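PDB 3E0U: glutathione peroxidase from Trypanosoma cruzi, which probably reduces peroxides, using a thioredoxin-fold scaffold. Local coordinates for residues Y51-G56 against D152-L157; D99-K104 against K123-N128; Y6-N11 against Y109-A114. All coordinates share one frame; numbering follows the deposited sequence.

Interaction 1: Y51-G56 against D152-L157; sequences YNKYKG and DIEKKL
One carboxylate oxygen, Glu154 OE2, faces both Lys53 NZ and Tyr54 OH, donors from neighbouring residues of the other segment, and the salt bridge to the lysine shows how a single acceptor can tie two helices together. Lys53 NZ lies 2.9 Å from Glu154 OE2 and meets it on the syn lone pair, the side of OE1. The lysine chain is bent at every torsion beyond chi1, and the bends bring NZ to the carboxylate. The second donor is the phenol: Tyr54 OH is modelled 2.4 Å from Glu154 OE2, a hydrogen bond so short that its exact length is doubtful. OE2 lies in the ring plane at the tyrosine's edge, and the carboxylate stands almost upright to it, the two planes 83° apart.

In the thioredoxin fold, helices flank a central sheet; here helix 43-54 meets helix 150-157, near the C-terminal end of the chain. The glutamate's other oxygen, OE1, lies close to Glu151 OE2, which would be expected to disfavour two full negative charges; Lys53 may partly offset this.

Apolar contact completes the pairing. Leu157 CD1 sits over one face of the Tyr54 ring, 4.2 Å from its centroid, in a CH-pi contact offset toward the rim, while Lys53 CB lies against the opposite face. Phe59, Leu158 and Leu161 also touch the tyrosine, and Leu157 leans on Pro27.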
loop_
_atom_site.group_PDB
_atom_site.type_symbol
_atom_site.label_atom_id
_atom_site.label_comp_id
_atom_site.label_asym_id
_atom_site.label_seq_id
_atom_site.Cartn_x
_atom_site.Cartn_y
_atom_site.Cartn_z
ATOM N N TYR A 51 8.242 -7.317 3.117
ATOM C CA TYR A 51 9.029 -6.196 3.593
ATOM C C TYR A 51 10.389 -6.684 4.099
ATOM O O TYR A 51 11.426 -6.054 3.875
ATOM C CB TYR A 51 8.255 -5.455 4.680
ATOM C CG TYR A 51 9.026 -4.320 5.308
ATOM C CD1 TYR A 51 9.271 -3.135 4.599
ATOM C CD2 TYR A 51 9.525 -4.423 6.607
ATOM C CE1 TYR A 51 10.082 -2.094 5.144
ATOM C CE2 TYR A 51 10.297 -3.406 7.158
ATOM C CZ TYR A 51 10.529 -2.223 6.418
ATOM O OH TYR A 51 11.267 -1.213 6.975
ATOM N N ASN A 52 10.397 -7.834 4.767
ATOM C CA ASN A 52 11.642 -8.419 5.240
ATOM C C ASN A 52 12.450 -9.158 4.145
ATOM O O ASN A 52 13.690 -9.121 4.152
ATOM C CB ASN A 52 11.411 -9.284 6.500
ATOM C CG ASN A 52 11.111 -8.440 7.748
ATOM O OD1 ASN A 52 11.968 -7.696 8.226
ATOM N ND2 ASN A 52 9.891 -8.546 8.268
ATOM N N LYS A 53 11.774 -9.807 3.201
ATOM C CA LYS A 53 12.500 -10.570 2.180
ATOM C C LYS A 53 13.198 -9.605 1.213
ATOM O O LYS A 53 14.347 -9.833 0.802
ATOM C CB LYS A 53 11.566 -11.502 1.382
ATOM C CG LYS A 53 11.313 -12.889 1.946
ATOM C CD LYS A 53 12.008 -13.989 1.154
ATOM C CE LYS A 53 11.358 -14.231 -0.219
ATOM N NZ LYS A 53 10.273 -15.273 -0.234
ATOM N N TYR A 54 12.571 -8.452 1.001
ATOM C CA TYR A 54 12.967 -7.598 -0.082
ATOM C C TYR A 54 13.429 -6.174 0.219
ATOM O O TYR A 54 13.940 -5.503 -0.694
ATOM C CB TYR A 54 11.825 -7.572 -1.107
ATOM C CG TYR A 54 11.607 -8.937 -1.720
ATOM C CD1 TYR A 54 12.598 -9.506 -2.524
ATOM C CD2 TYR A 54 10.528 -9.739 -1.351
ATOM C CE1 TYR A 54 12.481 -10.799 -3.008
ATOM C CE2 TYR A 54 10.390 -11.028 -1.853
ATOM C CZ TYR A 54 11.361 -11.540 -2.695
ATOM O OH TYR A 54 11.257 -12.801 -3.220
ATOM N N LYS A 55 13.339 -5.724 1.472
ATOM C CA LYS A 55 13.671 -4.315 1.746
ATOM C C LYS A 55 15.107 -3.986 1.373
ATOM O O LYS A 55 15.369 -2.937 0.777
ATOM C CB LYS A 55 13.383 -3.918 3.194
ATOM C CG LYS A 55 14.118 -4.728 4.225
ATOM C CD LYS A 55 13.400 -4.628 5.560
ATOM C CE LYS A 55 13.920 -3.477 6.384
ATOM N NZ LYS A 55 15.327 -3.745 6.731
ATOM N N GLY A 56 16.007 -4.911 1.695
ATOM C CA GLY A 56 17.443 -4.800 1.405
ATOM C C GLY A 56 17.817 -4.292 0.017
ATOM O O GLY A 56 18.877 -3.702 -0.165
ATOM N N ASP A 152 2.370 -14.959 -4.993
ATOM C CA ASP A 152 1.576 -14.298 -6.004
ATOM C C ASP A 152 2.019 -12.872 -6.233
ATOM O O ASP A 152 2.042 -12.409 -7.380
ATOM C CB ASP A 152 0.071 -14.450 -5.767
ATOM C CG ASP A 152 -0.478 -15.702 -6.440
ATOM O OD1 ASP A 152 -0.046 -16.018 -7.585
ATOM O OD2 ASP A 152 -1.342 -16.376 -5.844
ATOM N N ILE A 153 2.510 -12.238 -5.162
ATOM C CA ILE A 153 3.053 -10.875 -5.253
ATOM C C ILE A 153 4.467 -10.897 -5.893
ATOM O O ILE A 153 4.806 -9.997 -6.673
ATOM C CB ILE A 153 3.035 -10.121 -3.878
ATOM C CG1 ILE A 153 1.577 -9.928 -3.421
ATOM C CG2 ILE A 153 3.882 -8.786 -3.955
ATOM C CD1 ILE A 153 1.381 -9.143 -2.189
ATOM N N GLU A 154 5.221 -11.976 -5.661
ATOM C CA GLU A 154 6.587 -12.093 -6.187
ATOM C C GLU A 154 6.665 -12.252 -7.723
ATOM O O GLU A 154 7.622 -11.786 -8.361
ATOM C CB GLU A 154 7.368 -13.190 -5.447
ATOM C CG GLU A 154 7.847 -12.731 -4.065
ATOM C CD GLU A 154 8.355 -13.865 -3.222
ATOM O OE1 GLU A 154 7.872 -14.984 -3.405
ATOM O OE2 GLU A 154 9.212 -13.646 -2.352
ATOM N N LYS A 155 5.683 -12.960 -8.289
ATOM C CA LYS A 155 5.522 -13.084 -9.722
ATOM C C LYS A 155 5.635 -11.714 -10.418
ATOM O O LYS A 155 6.299 -11.600 -11.446
ATOM C CB LYS A 155 4.168 -13.734 -10.068
ATOM C CG LYS A 155 4.147 -15.243 -10.173
ATOM C CD LYS A 155 2.783 -15.720 -10.732
ATOM C CE LYS A 155 2.577 -15.444 -12.248
ATOM N NZ LYS A 155 2.724 -16.641 -13.181
ATOM N N LYS A 156 4.925 -10.702 -9.916
ATOM C CA LYS A 156 4.997 -9.334 -10.481
ATOM C C LYS A 156 6.168 -8.456 -9.954
ATOM O O LYS A 156 6.780 -7.696 -10.708
ATOM C CB LYS A 156 3.679 -8.595 -10.256
ATOM C CG LYS A 156 2.430 -9.430 -10.449
ATOM C CD LYS A 156 2.262 -9.972 -11.887
ATOM C CE LYS A 156 0.778 -10.522 -12.077
ATOM N NZ LYS A 156 0.550 -11.121 -13.512
ATOM N N LEU A 157 6.512 -8.628 -8.677
ATOM C CA LEU A 157 7.571 -7.863 -8.002
ATOM C C LEU A 157 9.039 -8.185 -8.387
ATOM O O LEU A 157 9.840 -7.261 -8.585
ATOM C CB LEU A 157 7.348 -7.950 -6.489
ATOM C CG LEU A 157 8.082 -7.084 -5.450
ATOM C CD1 LEU A 157 8.832 -7.896 -4.392
ATOM C CD2 LEU A 157 8.930 -6.007 -6.094
#

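Interaction 2: D99-K104 against K123-N128; sequences DVNGSK and KAIKWN
The side-chain amide of Asn101 reads the backbone of Ile125 as another peptide would, with a donor and an acceptor used side by side; the pair joins two loops of the thioredoxin fold, the one before helix 107-115 and the one that leads from that helix toward strand 131-134.

The polar part consists of two hydrogen bonds that close a ring between the amide and a single residue. Ile125 N gives its hydrogen to Asn101 OD1 over 2.7 Å, almost straight at 173° and in the carbonyl plane, on a lone pair. In return Asn101 ND2 donates to Ile125 O at 2.8 Å, with the acceptor close to the plane of the amide. Using both ends of the group fixes its rotation and distinguishes its oxygen from its nitrogen. OD1 carries a further bond from Lys113 NZ of helix 107-115, a lysine that also reaches Val100 O, so this ammonium group probably helps to hold the asparagine in position and to polarise its carbonyl.

The apolar part lies next door. Val100 and Ile125 cross at about a right angle, and the CG2 branch of the valine rests 3.6 Å from both CB and CG1 of the isoleucine. Tyr109 touches both side chains from the helix, extending this patch beyond the loops.

Within 123-128, Lys126 bends at chi2 (74°) and chi3 (75°), and its NZ donates to Ala124 O at 2.8 Å.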
loop_
_atom_site.group_PDB
_atom_site.type_symbol
_atom_site.label_atom_id
_atom_site.label_comp_id
_atom_site.label_asym_id
_atom_site.label_seq_id
_atom_site.Cartn_x
_atom_site.Cartn_y
_atom_site.Cartn_z
ATOM N N ASP A 99 -8.946 8.625 4.288
ATOM C CA ASP A 99 -10.058 7.905 3.726
ATOM C C ASP A 99 -9.523 7.445 2.364
ATOM O O ASP A 99 -8.711 8.134 1.759
ATOM C CB ASP A 99 -11.291 8.831 3.582
ATOM C CG ASP A 99 -11.928 9.222 4.954
ATOM O OD1 ASP A 99 -11.969 8.382 5.870
ATOM O OD2 ASP A 99 -12.420 10.350 5.126
ATOM N N VAL A 100 -9.940 6.279 1.889
ATOM C CA VAL A 100 -9.485 5.766 0.607
ATOM C C VAL A 100 -10.591 5.801 -0.429
ATOM O O VAL A 100 -10.291 5.650 -1.620
ATOM C CB VAL A 100 -8.869 4.308 0.694
ATOM C CG1 VAL A 100 -7.671 4.293 1.621
ATOM C CG2 VAL A 100 -9.877 3.352 1.192
ATOM N N ASN A 101 -11.854 5.928 0.049
ATOM C CA ASN A 101 -13.096 6.102 -0.773
ATOM C C ASN A 101 -13.884 7.324 -0.342
ATOM O O ASN A 101 -13.785 7.724 0.796
ATOM C CB ASN A 101 -14.074 4.914 -0.655
ATOM C CG ASN A 101 -13.466 3.578 -1.088
ATOM O OD1 ASN A 101 -12.745 3.472 -2.095
ATOM N ND2 ASN A 101 -13.860 2.528 -0.384
ATOM N N GLY A 102 -14.814 7.782 -1.190
ATOM C CA GLY A 102 -15.692 8.926 -0.860
ATOM C C GLY A 102 -15.154 10.335 -1.112
ATOM O O GLY A 102 -13.999 10.510 -1.504
ATOM N N SER A 103 -16.005 11.345 -0.915
ATOM C CA SER A 103 -15.643 12.762 -1.113
ATOM C C SER A 103 -14.366 13.261 -0.389
ATOM O O SER A 103 -13.859 14.358 -0.671
ATOM C CB SER A 103 -16.823 13.656 -0.719
ATOM O OG SER A 103 -16.972 13.694 0.697
ATOM N N LYS A 104 -13.857 12.494 0.569
ATOM C CA LYS A 104 -12.613 12.903 1.215
ATOM C C LYS A 104 -11.442 11.914 1.003
ATOM O O LYS A 104 -10.429 12.020 1.674
ATOM C CB LYS A 104 -12.822 13.215 2.715
ATOM C CG LYS A 104 -14.064 14.036 3.020
ATOM C CD LYS A 104 -13.951 14.843 4.336
ATOM C CE LYS A 104 -13.216 14.058 5.452
ATOM N NZ LYS A 104 -13.281 14.780 6.786
ATOM N N LYS A 123 -14.317 0.751 -8.538
ATOM C CA LYS A 123 -12.868 0.960 -8.428
ATOM C C LYS A 123 -12.583 1.104 -6.945
ATOM O O LYS A 123 -11.468 0.813 -6.483
ATOM C CB LYS A 123 -12.379 2.185 -9.203
ATOM C CG LYS A 123 -12.986 3.505 -8.737
ATOM C CD LYS A 123 -12.852 4.573 -9.832
ATOM C CE LYS A 123 -13.613 5.869 -9.441
ATOM N NZ LYS A 123 -13.389 7.021 -10.367
ATOM N N ALA A 124 -13.654 1.400 -6.205
ATOM C CA ALA A 124 -13.674 1.533 -4.743
ATOM C C ALA A 124 -12.799 0.505 -4.028
ATOM O O ALA A 124 -12.542 -0.570 -4.549
ATOM C CB ALA A 124 -15.111 1.428 -4.229
ATOM N N ILE A 125 -12.246 0.887 -2.883
ATOM C CA ILE A 125 -11.471 -0.054 -2.102
ATOM C C ILE A 125 -12.582 -0.794 -1.351
ATOM O O ILE A 125 -13.549 -0.165 -0.932
ATOM C CB ILE A 125 -10.452 0.630 -1.131
ATOM C CG1 ILE A 125 -9.467 1.544 -1.883
ATOM C CG2 ILE A 125 -9.650 -0.417 -0.424
ATOM C CD1 ILE A 125 -8.430 0.767 -2.692
ATOM N N LYS A 126 -12.499 -2.133 -1.327
ATOM C CA LYS A 126 -13.522 -3.002 -0.740
ATOM C C LYS A 126 -13.054 -3.622 0.581
ATOM O O LYS A 126 -13.868 -3.827 1.514
ATOM C CB LYS A 126 -13.887 -4.142 -1.712
ATOM C CG LYS A 126 -15.005 -3.900 -2.695
ATOM C CD LYS A 126 -14.600 -2.975 -3.823
ATOM C CE LYS A 126 -13.700 -3.632 -4.871
ATOM N NZ LYS A 126 -13.508 -2.702 -6.072
ATOM N N TRP A 127 -11.770 -3.990 0.632
ATOM C CA TRP A 127 -11.219 -4.698 1.788
ATOM C C TRP A 127 -9.987 -4.055 2.441
ATOM O O TRP A 127 -9.237 -3.306 1.822
ATOM C CB TRP A 127 -10.858 -6.157 1.391
ATOM C CG TRP A 127 -11.745 -6.784 0.272
ATOM C CD1 TRP A 127 -11.348 -7.133 -0.997
ATOM C CD2 TRP A 127 -13.145 -7.069 0.341
ATOM N NE1 TRP A 127 -12.410 -7.658 -1.700
ATOM C CE2 TRP A 127 -13.532 -7.588 -0.915
ATOM C CE3 TRP A 127 -14.117 -6.908 1.330
ATOM C CZ2 TRP A 127 -14.844 -7.937 -1.203
ATOM C CZ3 TRP A 127 -15.426 -7.235 1.030
ATOM C CH2 TRP A 127 -15.773 -7.771 -0.214
ATOM N N ASN A 128 -9.743 -4.422 3.690
ATOM C CA ASN A 128 -8.502 -4.070 4.336
ATOM C C ASN A 128 -7.376 -4.896 3.737
ATOM O O ASN A 128 -7.599 -6.033 3.347
ATOM C CB ASN A 128 -8.579 -4.372 5.827
ATOM C CG ASN A 128 -9.227 -3.268 6.608
ATOM O OD1 ASN A 128 -9.153 -2.082 6.238
ATOM N ND2 ASN A 128 -9.710 -3.622 7.782
#

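Interaction 3: Y6-N11 against Y109-A114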
loop_
_atom_site.group_PDB
_atom_site.type_symbol
_atom_site.label_atom_id
_atom_site.label_comp_id
_atom_site.label_asym_id
_atom_site.label_seq_id
_atom_site.Cartn_x
_atom_site.Cartn_y
_atom_site.Cartn_z
ATOM N N TYR A 6 4.397 10.021 -6.852
ATOM C CA TYR A 6 5.278 11.048 -6.312
ATOM C C TYR A 6 4.816 12.483 -6.568
ATOM O O TYR A 6 5.430 13.474 -6.056
ATOM C CB TYR A 6 6.706 10.826 -6.825
ATOM C CG TYR A 6 7.248 9.513 -6.347
ATOM C CD1 TYR A 6 7.336 9.250 -5.015
ATOM C CD2 TYR A 6 7.535 8.499 -7.246
ATOM C CE1 TYR A 6 7.809 8.029 -4.577
ATOM C CE2 TYR A 6 7.984 7.270 -6.829
ATOM C CZ TYR A 6 8.128 7.035 -5.504
ATOM O OH TYR A 6 8.668 5.832 -5.109
ATOM N N GLU A 7 3.668 12.574 -7.235
ATOM C CA GLU A 7 3.008 13.840 -7.451
ATOM C C GLU A 7 1.975 14.049 -6.334
ATOM O O GLU A 7 1.174 14.963 -6.435
ATOM C CB GLU A 7 2.316 13.870 -8.798
ATOM C CG GLU A 7 3.232 13.758 -10.001
ATOM C CD GLU A 7 2.466 13.779 -11.277
ATOM O OE1 GLU A 7 1.394 13.164 -11.377
ATOM O OE2 GLU A 7 2.917 14.411 -12.209
ATOM N N PHE A 8 1.951 13.158 -5.325
ATOM C CA PHE A 8 1.058 13.322 -4.145
ATOM C C PHE A 8 1.844 13.469 -2.876
ATOM O O PHE A 8 3.008 13.006 -2.774
ATOM C CB PHE A 8 0.071 12.169 -3.996
ATOM C CG PHE A 8 -0.706 11.937 -5.217
ATOM C CD1 PHE A 8 -0.149 11.250 -6.262
ATOM C CD2 PHE A 8 -1.881 12.600 -5.429
ATOM C CE1 PHE A 8 -0.809 11.118 -7.456
ATOM C CE2 PHE A 8 -2.580 12.403 -6.590
ATOM C CZ PHE A 8 -2.010 11.742 -7.622
ATOM N N GLN A 9 1.225 14.175 -1.935
ATOM C CA GLN A 9 1.854 14.420 -0.670
ATOM C C GLN A 9 1.000 13.759 0.407
ATOM O O GLN A 9 -0.214 13.828 0.375
ATOM C CB GLN A 9 1.931 15.931 -0.464
ATOM C CG GLN A 9 3.282 16.466 -0.223
ATOM C CD GLN A 9 3.807 15.993 1.046
ATOM O OE1 GLN A 9 3.046 15.831 1.996
ATOM N NE2 GLN A 9 5.095 15.680 1.086
ATOM N N VAL A 10 1.642 13.339 1.470
ATOM C CA VAL A 10 0.995 12.569 2.517
ATOM C C VAL A 10 1.680 12.776 3.854
ATOM O O VAL A 10 2.848 13.140 3.906
ATOM C CB VAL A 10 1.053 11.084 2.022
ATOM C CG1 VAL A 10 1.589 10.119 3.023
ATOM C CG2 VAL A 10 -0.167 10.711 1.323
ATOM N N ASN A 11 0.895 12.859 4.923
ATOM C CA ASN A 11 1.483 12.796 6.244
ATOM C C ASN A 11 1.740 11.349 6.700
ATOM O O ASN A 11 1.107 10.373 6.169
ATOM C CB ASN A 11 0.653 13.574 7.262
ATOM C CG ASN A 11 0.578 15.044 6.911
ATOM O OD1 ASN A 11 1.604 15.625 6.585
ATOM N ND2 ASN A 11 -0.634 15.570 6.755
ATOM N N TYR A 109 -4.903 7.822 -3.420
ATOM C CA TYR A 109 -5.790 6.658 -3.570
ATOM C C TYR A 109 -6.728 6.746 -4.736
ATOM O O TYR A 109 -6.954 5.744 -5.396
ATOM C CB TYR A 109 -6.521 6.340 -2.282
ATOM C CG TYR A 109 -5.832 5.189 -1.550
ATOM C CD1 TYR A 109 -4.744 5.441 -0.721
ATOM C CD2 TYR A 109 -6.156 3.847 -1.821
ATOM C CE1 TYR A 109 -4.048 4.452 -0.187
ATOM C CE2 TYR A 109 -5.457 2.809 -1.187
ATOM C CZ TYR A 109 -4.465 3.145 -0.303
ATOM O OH TYR A 109 -3.723 2.199 0.409
ATOM N N GLU A 110 -7.272 7.929 -5.017
ATOM C CA GLU A 110 -8.057 8.107 -6.237
ATOM C C GLU A 110 -7.176 7.774 -7.446
ATOM O O GLU A 110 -7.567 6.985 -8.298
ATOM C CB GLU A 110 -8.684 9.533 -6.353
ATOM C CG GLU A 110 -9.539 10.009 -5.137
ATOM C CD GLU A 110 -10.976 9.437 -5.076
ATOM O OE1 GLU A 110 -11.939 10.236 -4.846
ATOM O OE2 GLU A 110 -11.169 8.214 -5.306
ATOM N N PHE A 111 -5.976 8.337 -7.520
ATOM C CA PHE A 111 -4.999 7.979 -8.591
ATOM C C PHE A 111 -4.776 6.435 -8.774
ATOM O O PHE A 111 -4.966 5.881 -9.878
ATOM C CB PHE A 111 -3.639 8.726 -8.372
ATOM C CG PHE A 111 -2.546 8.280 -9.344
ATOM C CD1 PHE A 111 -2.692 8.483 -10.714
ATOM C CD2 PHE A 111 -1.395 7.643 -8.884
ATOM C CE1 PHE A 111 -1.727 8.006 -11.620
ATOM C CE2 PHE A 111 -0.441 7.148 -9.756
ATOM C CZ PHE A 111 -0.596 7.327 -11.138
ATOM N N MET A 112 -4.399 5.740 -7.695
ATOM C CA MET A 112 -4.135 4.303 -7.780
ATOM C C MET A 112 -5.386 3.532 -8.092
ATOM O O MET A 112 -5.319 2.548 -8.789
ATOM C CB MET A 112 -3.528 3.739 -6.490
ATOM C CG MET A 112 -2.314 4.499 -5.975
ATOM S SD MET A 112 -1.394 3.709 -4.665
ATOM C CE MET A 112 -2.452 3.792 -3.246
ATOM N N LYS A 113 -6.510 3.879 -7.477
ATOM C CA LYS A 113 -7.772 3.147 -7.740
ATOM C C LYS A 113 -8.269 3.388 -9.172
ATOM O O LYS A 113 -8.797 2.487 -9.813
ATOM C CB LYS A 113 -8.853 3.520 -6.713
ATOM C CG LYS A 113 -8.487 3.205 -5.234
ATOM C CD LYS A 113 -9.351 4.044 -4.275
ATOM C CE LYS A 113 -10.802 4.048 -4.721
ATOM N NZ LYS A 113 -11.605 4.983 -3.897
ATOM N N ALA A 114 -8.106 4.612 -9.668
ATOM C CA ALA A 114 -8.452 4.940 -11.050
ATOM C C ALA A 114 -7.492 4.233 -12.020
ATOM O O ALA A 114 -7.931 3.581 -12.944
ATOM C CB ALA A 114 -8.458 6.465 -11.255
#
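Two different first torsions bring Phe8 and Phe111 together: in Phe8, chi1 of -54° sets CG beside the backbone N and opposite the carbonyl carbon, whereas in Phe111, chi1 of 173° swings CG opposite the backbone N. Both side chains leave the backbone toward the other segment, and they then cross at about a right angle.

The two rings illustrate a near-parallel pair that does not truly stack. Their planes differ by 23°, but the rings have slid so far past each other that they barely overlap, and their centroids stand 5.5 Å apart. Contact is closest between the far end of Phe8 and the root of Phe111, where the CZ atom of Phe8 comes within 3.5 Å of CB of Phe111. A ring atom is also near, CE1 of Phe8 lying 3.8 Å from CD2 of Phe111. The link is thus entirely apolar, and it is a small one at the surface of the protein.

It brings the N-terminal loop, just past a short 3-10 segment, against helix 107-115 of the thioredoxin fold. Phe111 also touches Pro140 of strand 140-144, while on the same helix Tyr109 and Met112 pack on strands 28-33 and 131-134, so the loop is joined to a helix that itself lies on the central sheet.

How the interactions relate
Helix 107-115 brings interactions 2 and 3 together, their centres 12 Å apart. Its residue Lys113 belongs to the helical segment of interaction 3 and reaches into interaction 2: Lys113 NZ lies 2.6 Å from Asn101 OD1 and 2.7 Å from Val100 O, both probable hydrogen bonds, while Lys113 CD packs 3.5 Å from Ile125 CG1. Interaction 1 stands apart on the other side of the chain's centre, its centre 25 Å from that of interaction 2 and 22 Å from that of interaction 3. Along the sequence it encloses interaction 2 and crosses interaction 3. All three lie away from Cys37, the predicted active-site residue; a glycerol, probably from the crystallisation liquor, sits about 4 Å from the Ile125 side chain.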